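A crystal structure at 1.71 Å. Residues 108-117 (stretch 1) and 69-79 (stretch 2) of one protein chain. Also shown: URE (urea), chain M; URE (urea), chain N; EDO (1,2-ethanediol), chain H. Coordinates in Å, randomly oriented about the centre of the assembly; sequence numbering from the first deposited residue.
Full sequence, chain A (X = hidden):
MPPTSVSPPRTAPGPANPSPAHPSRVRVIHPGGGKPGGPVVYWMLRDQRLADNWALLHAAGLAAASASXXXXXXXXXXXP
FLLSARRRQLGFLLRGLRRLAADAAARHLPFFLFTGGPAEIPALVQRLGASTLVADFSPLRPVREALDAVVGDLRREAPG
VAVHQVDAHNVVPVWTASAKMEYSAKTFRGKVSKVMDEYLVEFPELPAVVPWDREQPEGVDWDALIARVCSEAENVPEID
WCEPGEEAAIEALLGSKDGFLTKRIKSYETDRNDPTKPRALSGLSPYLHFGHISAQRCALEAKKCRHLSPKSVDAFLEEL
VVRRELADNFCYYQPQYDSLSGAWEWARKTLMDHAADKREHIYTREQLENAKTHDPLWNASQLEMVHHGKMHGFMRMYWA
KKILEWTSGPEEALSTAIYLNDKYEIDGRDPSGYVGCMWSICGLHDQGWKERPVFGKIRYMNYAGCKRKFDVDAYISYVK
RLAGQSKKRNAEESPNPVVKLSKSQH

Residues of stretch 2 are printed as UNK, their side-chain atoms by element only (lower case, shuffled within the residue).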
# COMPACT_ATOMS: atom_id res chain seq x y z
N HIS A 108 12.74 22.20 -11.17
CA HIS A 108 11.97 23.44 -11.05
C HIS A 108 10.47 23.19 -10.94
O HIS A 108 9.66 24.01 -11.36
CB HIS A 108 12.28 24.40 -12.21
CG HIS A 108 13.74 24.69 -12.35
ND1 HIS A 108 14.43 25.51 -11.48
CD2 HIS A 108 14.65 24.26 -13.26
CE1 HIS A 108 15.69 25.58 -11.84
NE2 HIS A 108 15.86 24.83 -12.92
N LEU A 109 10.11 22.05 -10.36
CA LEU A 109 8.73 21.73 -10.02
C LEU A 109 8.52 22.04 -8.55
O LEU A 109 9.13 21.41 -7.68
CB LEU A 109 8.44 20.25 -10.32
CG LEU A 109 7.07 19.65 -9.97
CD1 LEU A 109 5.94 20.31 -10.75
CD2 LEU A 109 7.10 18.16 -10.23
N PRO A 110 7.66 23.03 -8.26
CA PRO A 110 7.35 23.49 -6.90
C PRO A 110 6.70 22.38 -6.09
O PRO A 110 5.76 21.76 -6.56
CB PRO A 110 6.34 24.62 -7.14
CG PRO A 110 6.52 25.01 -8.56
CD PRO A 110 6.90 23.77 -9.28
N PHE A 111 7.20 22.15 -4.88
CA PHE A 111 6.63 21.12 -4.01
C PHE A 111 6.19 21.77 -2.71
O PHE A 111 7.02 22.22 -1.92
CB PHE A 111 7.67 20.02 -3.73
CG PHE A 111 7.18 18.91 -2.82
CD1 PHE A 111 6.33 17.92 -3.30
CD2 PHE A 111 7.60 18.84 -1.51
CE1 PHE A 111 5.89 16.88 -2.45
CE2 PHE A 111 7.17 17.82 -0.66
CZ PHE A 111 6.31 16.84 -1.14
N PHE A 112 4.88 21.83 -2.48
CA PHE A 112 4.32 22.37 -1.24
C PHE A 112 4.12 21.26 -0.21
O PHE A 112 3.39 20.30 -0.45
CB PHE A 112 2.97 23.04 -1.50
CG PHE A 112 3.07 24.30 -2.33
CD1 PHE A 112 3.15 25.54 -1.72
CD2 PHE A 112 3.08 24.23 -3.71
CE1 PHE A 112 3.23 26.70 -2.47
CE2 PHE A 112 3.16 25.40 -4.48
CZ PHE A 112 3.24 26.63 -3.86
N LEU A 113 4.76 21.40 0.95
CA LEU A 113 4.59 20.46 2.05
C LEU A 113 3.74 21.07 3.15
O LEU A 113 4.09 22.11 3.71
CB LEU A 113 5.94 20.04 2.62
CG LEU A 113 5.79 19.01 3.74
CD1 LEU A 113 5.11 17.76 3.23
CD2 LEU A 113 7.14 18.67 4.36
N PHE A 114 2.63 20.41 3.47
CA PHE A 114 1.71 20.89 4.51
C PHE A 114 1.63 19.89 5.66
O PHE A 114 1.25 18.73 5.46
CB PHE A 114 0.32 21.12 3.92
CG PHE A 114 0.26 22.22 2.89
CD1 PHE A 114 -0.10 21.95 1.58
CD2 PHE A 114 0.58 23.52 3.23
CE1 PHE A 114 -0.17 22.97 0.63
CE2 PHE A 114 0.53 24.54 2.29
CZ PHE A 114 0.16 24.27 0.99
N THR A 115 2.00 20.31 6.87
CA THR A 115 1.97 19.38 8.00
C THR A 115 0.76 19.56 8.93
O THR A 115 0.63 18.88 9.94
CB THR A 115 3.29 19.41 8.79
OG1 THR A 115 3.63 20.76 9.13
CG2 THR A 115 4.41 18.82 7.94
N GLY A 116 -0.14 20.46 8.55
CA GLY A 116 -1.33 20.73 9.34
C GLY A 116 -2.52 19.85 8.98
O GLY A 116 -3.44 19.68 9.78
N GLY A 117 -2.50 19.28 7.78
CA GLY A 117 -3.57 18.40 7.36
C GLY A 117 -4.11 18.78 5.99
O GLY A 117 -3.70 19.80 5.43
N UNK A 69 0.85 27.26 -15.05
CA UNK A 69 1.90 26.62 -14.25
C UNK A 69 1.39 25.41 -13.48
O UNK A 69 0.18 25.24 -13.31
c UNK A 69 2.32 27.73 -13.28
c UNK A 69 0.43 28.56 -14.48
c UNK A 69 1.12 28.57 -13.14
N UNK A 70 2.33 24.60 -13.01
CA UNK A 70 2.06 23.31 -12.37
C UNK A 70 2.77 23.22 -11.03
O UNK A 70 3.95 23.55 -10.93
c UNK A 70 2.56 22.18 -13.26
c UNK A 70 1.02 20.33 -12.53
c UNK A 70 3.19 19.77 -13.59
c UNK A 70 2.46 20.75 -12.70
N UNK A 71 2.05 22.78 -10.00
CA UNK A 71 2.63 22.59 -8.67
C UNK A 71 2.20 21.25 -8.07
O UNK A 71 1.14 20.73 -8.41
c UNK A 71 2.22 23.71 -7.74
N UNK A 72 3.05 20.71 -7.19
CA UNK A 72 2.71 19.51 -6.43
C UNK A 72 2.53 19.91 -4.97
O UNK A 72 3.28 20.74 -4.44
c UNK A 72 4.06 18.01 -7.96
c UNK A 72 3.50 17.25 -5.63
c UNK A 72 3.83 18.44 -6.52
N UNK A 73 1.52 19.35 -4.32
CA UNK A 73 1.29 19.60 -2.90
C UNK A 73 1.09 18.28 -2.16
O UNK A 73 0.40 17.40 -2.65
c UNK A 73 0.07 20.51 -2.69
N UNK A 74 1.72 18.15 -0.99
CA UNK A 74 1.55 16.96 -0.16
C UNK A 74 1.07 17.36 1.22
O UNK A 74 1.66 18.24 1.86
c UNK A 74 2.78 14.88 2.12
c UNK A 74 2.72 14.91 0.73
c UNK A 74 2.40 12.51 2.13
c UNK A 74 2.32 12.53 0.74
c UNK A 74 2.63 13.69 2.81
c UNK A 74 2.48 13.72 0.05
c UNK A 74 2.87 16.19 -0.02
N UNK A 75 -0.01 16.75 1.69
CA UNK A 75 -0.48 17.01 3.05
C UNK A 75 -0.21 15.83 3.97
O UNK A 75 -0.69 14.72 3.73
c UNK A 75 -1.98 17.33 3.06
N UNK A 76 0.59 16.06 5.01
CA UNK A 76 0.79 15.06 6.05
C UNK A 76 -0.37 15.14 7.06
O UNK A 76 -0.62 16.21 7.61
c UNK A 76 2.11 15.30 6.78
c UNK A 76 3.64 14.64 8.68
c UNK A 76 2.83 12.89 7.05
c UNK A 76 2.49 14.21 7.79
N UNK A 77 -1.07 14.04 7.30
CA UNK A 77 -2.08 14.05 8.36
C UNK A 77 -1.36 14.24 9.69
O UNK A 77 -0.39 13.55 9.98
c UNK A 77 -6.03 12.39 6.26
c UNK A 77 -2.90 12.77 8.37
c UNK A 77 -4.14 12.34 4.82
c UNK A 77 -5.51 12.29 5.00
c UNK A 77 -3.82 12.60 7.19
c UNK A 77 -3.30 12.49 5.91
c UNK A 77 -5.19 12.55 7.36
N UNK A 78 -1.83 15.17 10.51
CA UNK A 78 -1.16 15.41 11.79
C UNK A 78 -1.46 14.32 12.83
O UNK A 78 -2.35 13.50 12.62
c UNK A 78 -2.96 16.09 10.29
c UNK A 78 -1.76 16.75 12.25
c UNK A 78 -3.14 16.74 11.66
N UNK A 79 -0.70 14.31 13.93
CA UNK A 79 -0.92 13.39 15.04
C UNK A 79 -2.42 13.25 15.31
O UNK A 79 -3.13 14.25 15.40
c UNK A 79 -0.30 13.04 17.52
n UNK A 79 1.41 16.02 20.02
c UNK A 79 -0.18 13.91 16.27
n UNK A 79 -0.52 17.23 19.67
c UNK A 79 0.17 16.10 19.54
c UNK A 79 0.30 13.77 18.71
n UNK A 79 -0.37 15.06 18.92
C URE M . -0.07 11.05 5.11
O URE M . -0.54 11.55 4.09
N1 URE M . -0.10 11.72 6.24
N2 URE M . 0.45 9.84 5.10
C URE N . 3.76 25.99 2.27
O URE N . 4.67 25.67 1.53
N1 URE N . 3.44 25.21 3.27
N2 URE N . 3.10 27.09 2.05
C1 EDO H . -0.61 17.77 15.83
O1 EDO H . 0.29 18.54 15.13
C2 EDO H . -1.95 17.91 15.63
O2 EDO H . -2.83 16.95 16.09

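Position 69 has three side-chain carbons closing a ring onto the backbone N, out of reach of stretch 1: Pro 69. Position 70 carries four carbons forked at the second; one branch tip lies 4.0 Å from Leu 109 CD1, and the backbone O is 3.4 Å from Pro 110 CD. This is Leu 70. Position 71 has a single carbon, CB, 3.8 Å from Phe 112 CE2 at the edge of that ring: Ala 71.

At position 72 one carbon carries two more. One of these methyls sits 3.7 Å from Phe 111 CD1, at the ring edge, and the other 3.8 Å from Leu 109 CD2. Branching at CB makes it Val 72, which gives up more area to stretch 1 than any other residue here. Its N donates to Pro 110 O (3.0 Å), and its O accepts from Phe 112 N (2.8 Å).

Position 73 shows one carbon, its CB 4.0 Å from Phe 112 CB and 4.1 Å from Phe 114 CE1: Ala 73. Position 74 has one carbon and then a ring of six; its CB meets Phe 111 CZ at 3.7 Å, and a ring carbon lies 3.9 Å from Leu 113 CD1. It is Phe 74, whose N donates to Phe 112 O (2.8 Å) and whose O accepts from Phe 114 N (2.9 Å). Position 75 again has one carbon, with CB 3.8 Å from Gly 117 O: Ala 75.

Position 76 has four carbons forked at the second, one tip 4.3 Å from Thr 115 CG2. This is Leu 76; its N donates to Phe 114 O (2.8 Å), the last rung. Position 77 has one carbon and then a six-carbon ring; its CA-to-CB bond points away from stretch 1, and no side-chain atom comes nearer than 5.8 Å: Phe 77. Position 78 closes three carbons onto its N, one of them 3.5 Å from Gly 116 O: Pro 78. Position 79 has three carbons, a nitrogen, and a carbon bearing two nitrogens; it is Arg 79, beyond reach of stretch 1.

The contact works as a parallel strand pair. Even-numbered residues of both stretches supply the rungs' N and O atoms, while side chains alternate between faces. Ala 73 and Ala 75 share a face with Phe 112 and Phe 114, so large residues stand beside small ones; Val 72 and Phe 74 pack with Phe 111 and Leu 113 on the other. At the exit, the positive phi of Gly 117 suits glycine, and a CB there would come within 3.5 Å of Pro 78 CD.

Stretch 2 69-79: PLAVAFALFPR
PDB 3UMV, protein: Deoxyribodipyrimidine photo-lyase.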